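Local atomic coordinates of fimbria adhesin protein (Klebsiella pneumoniae, PDB entry 3U4K), a protein that binds human collagen V through the receptor-binding domain of this fimbrial adhesin, probably attaching the bacterium to host tissue. Residues S114-P118 with Y156-G160. Sequence-based numbering, arbitrary orientation.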
loop_
_atom_site.group_PDB
_atom_site.type_symbol
_atom_site.label_atom_id
_atom_site.label_comp_id
_atom_site.label_asym_id
_atom_site.label_seq_id
_atom_site.Cartn_x
_atom_site.Cartn_y
_atom_site.Cartn_z
ATOM N N SER A 114 -6.079 -0.038 12.230
ATOM C CA SER A 114 -5.123 0.917 11.682
ATOM C C SER A 114 -3.702 0.379 11.730
ATOM O O SER A 114 -3.240 -0.060 12.783
ATOM C CB SER A 114 -5.208 2.244 12.439
ATOM O OG SER A 114 -6.518 2.783 12.361
HETATM N N MSE A 115 -3.017 0.408 10.587
HETATM C CA MSE A 115 -1.636 -0.078 10.505
HETATM C C MSE A 115 -0.857 0.513 9.350
HETATM O O MSE A 115 -1.415 0.848 8.299
HETATM C CB MSE A 115 -1.609 -1.612 10.464
HETATM C CG MSE A 115 -1.931 -2.192 9.087
HETATM SE SE MSE A 115 -2.759 -3.974 9.256
HETATM C CE MSE A 115 -4.480 -3.516 8.402
ATOM N N ILE A 116 0.451 0.647 9.561
ATOM C CA ILE A 116 1.393 1.006 8.510
ATOM C C ILE A 116 2.089 -0.274 8.047
ATOM O O ILE A 116 2.619 -1.033 8.865
ATOM C CB ILE A 116 2.421 2.052 8.999
ATOM C CG1 ILE A 116 1.699 3.327 9.462
ATOM C CG2 ILE A 116 3.426 2.376 7.900
ATOM C CD1 ILE A 116 2.462 4.161 10.469
ATOM N N TYR A 117 2.056 -0.519 6.740
ATOM C CA TYR A 117 2.631 -1.725 6.147
ATOM C C TYR A 117 4.156 -1.729 6.285
ATOM O O TYR A 117 4.791 -0.693 6.081
ATOM C CB TYR A 117 2.261 -1.802 4.667
ATOM C CG TYR A 117 0.841 -2.227 4.359
ATOM C CD1 TYR A 117 0.595 -3.374 3.613
ATOM C CD2 TYR A 117 -0.254 -1.474 4.787
ATOM C CE1 TYR A 117 -0.697 -3.771 3.313
ATOM C CE2 TYR A 117 -1.552 -1.864 4.490
ATOM C CZ TYR A 117 -1.768 -3.015 3.751
ATOM O OH TYR A 117 -3.049 -3.422 3.442
ATOM N N PRO A 118 4.750 -2.890 6.631
ATOM C CA PRO A 118 4.075 -4.151 6.935
ATOM C C PRO A 118 3.643 -4.278 8.400
ATOM O O PRO A 118 4.212 -3.625 9.283
ATOM C CB PRO A 118 5.140 -5.198 6.605
ATOM C CG PRO A 118 6.427 -4.513 6.901
ATOM C CD PRO A 118 6.217 -3.040 6.653
ATOM N N TYR A 156 1.110 -4.272 -5.429
ATOM C CA TYR A 156 1.994 -3.588 -4.485
ATOM C C TYR A 156 1.697 -3.991 -3.045
ATOM O O TYR A 156 2.611 -4.269 -2.264
ATOM C CB TYR A 156 1.870 -2.070 -4.637
ATOM C CG TYR A 156 2.668 -1.499 -5.789
ATOM C CD1 TYR A 156 2.169 -1.525 -7.092
ATOM C CD2 TYR A 156 3.922 -0.929 -5.575
ATOM C CE1 TYR A 156 2.903 -1.011 -8.150
ATOM C CE2 TYR A 156 4.663 -0.411 -6.625
ATOM C CZ TYR A 156 4.150 -0.453 -7.909
ATOM O OH TYR A 156 4.886 0.065 -8.951
ATOM N N THR A 157 0.411 -4.020 -2.709
ATOM C CA THR A 157 -0.047 -4.352 -1.363
ATOM C C THR A 157 -0.972 -5.566 -1.372
ATOM O O THR A 157 -1.787 -5.738 -2.288
ATOM C CB THR A 157 -0.736 -3.134 -0.710
ATOM O OG1 THR A 157 0.234 -2.371 0.021
ATOM C CG2 THR A 157 -1.895 -3.542 0.220
ATOM N N GLU A 158 -0.819 -6.412 -0.354
ATOM C CA GLU A 158 -1.695 -7.561 -0.145
ATOM C C GLU A 158 -1.970 -7.770 1.337
ATOM O O GLU A 158 -1.047 -7.913 2.141
ATOM C CB GLU A 158 -1.105 -8.823 -0.773
ATOM C CG GLU A 158 -1.295 -8.890 -2.282
ATOM C CD GLU A 158 -0.734 -10.151 -2.913
ATOM O OE1 GLU A 158 -0.082 -10.952 -2.203
ATOM O OE2 GLU A 158 -0.947 -10.336 -4.132
ATOM N N TYR A 159 -3.250 -7.765 1.688
ATOM C CA TYR A 159 -3.681 -7.976 3.062
ATOM C C TYR A 159 -4.660 -9.133 3.148
ATOM O O TYR A 159 -5.595 -9.227 2.351
ATOM C CB TYR A 159 -4.313 -6.704 3.622
ATOM C CG TYR A 159 -4.851 -6.853 5.027
ATOM C CD1 TYR A 159 -3.987 -6.988 6.113
ATOM C CD2 TYR A 159 -6.224 -6.851 5.271
ATOM C CE1 TYR A 159 -4.475 -7.122 7.402
ATOM C CE2 TYR A 159 -6.724 -6.983 6.557
ATOM C CZ TYR A 159 -5.845 -7.116 7.618
ATOM O OH TYR A 159 -6.331 -7.246 8.900
ATOM N N GLY A 160 -4.440 -10.013 4.118
ATOM C CA GLY A 160 -5.305 -11.172 4.312
ATOM C C GLY A 160 -4.727 -12.227 5.234
ATOM O O GLY A 160 -3.554 -12.155 5.601
#
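Met115, modelled as selenomethionine, lays its CE methyl over one face of the Tyr159 ring, 4.1 Å from the ring centroid in a CH-pi contact, while SE makes an oblique Met-aromatic approach at 4.9 Å from that centroid. The pair illustrates how a jelly-roll beta barrel, the fold of this receptor-binding domain, is filled: strands of different sheets face each other without sharing backbone hydrogen bonds, and alternate side chains turn inward to meet. In strand 154-160 the alternation is plain, since Thr157 and Tyr159 point toward 114-118 whereas Glu158 points away. Across the gap, where the closest CA atoms, those of Tyr117 and Thr157, are 8.4 Å apart, Met115 and Tyr117 answer in the same way, with Ile116 between them out of reach. Each strand keeps its backbone pairing within its own sheet, Met115 with Arg109 and Thr157 with Thr168, the latter at a classic beta bulge that also takes in Tyr156. Ala81 of strand 74-83 touches Met115, Tyr117 and Tyr159. The Tyr117 ring spans the interface, its CE1 lying 3.3 Å from Thr157 CG2 and its OH 3.5 Å from Tyr159 CB.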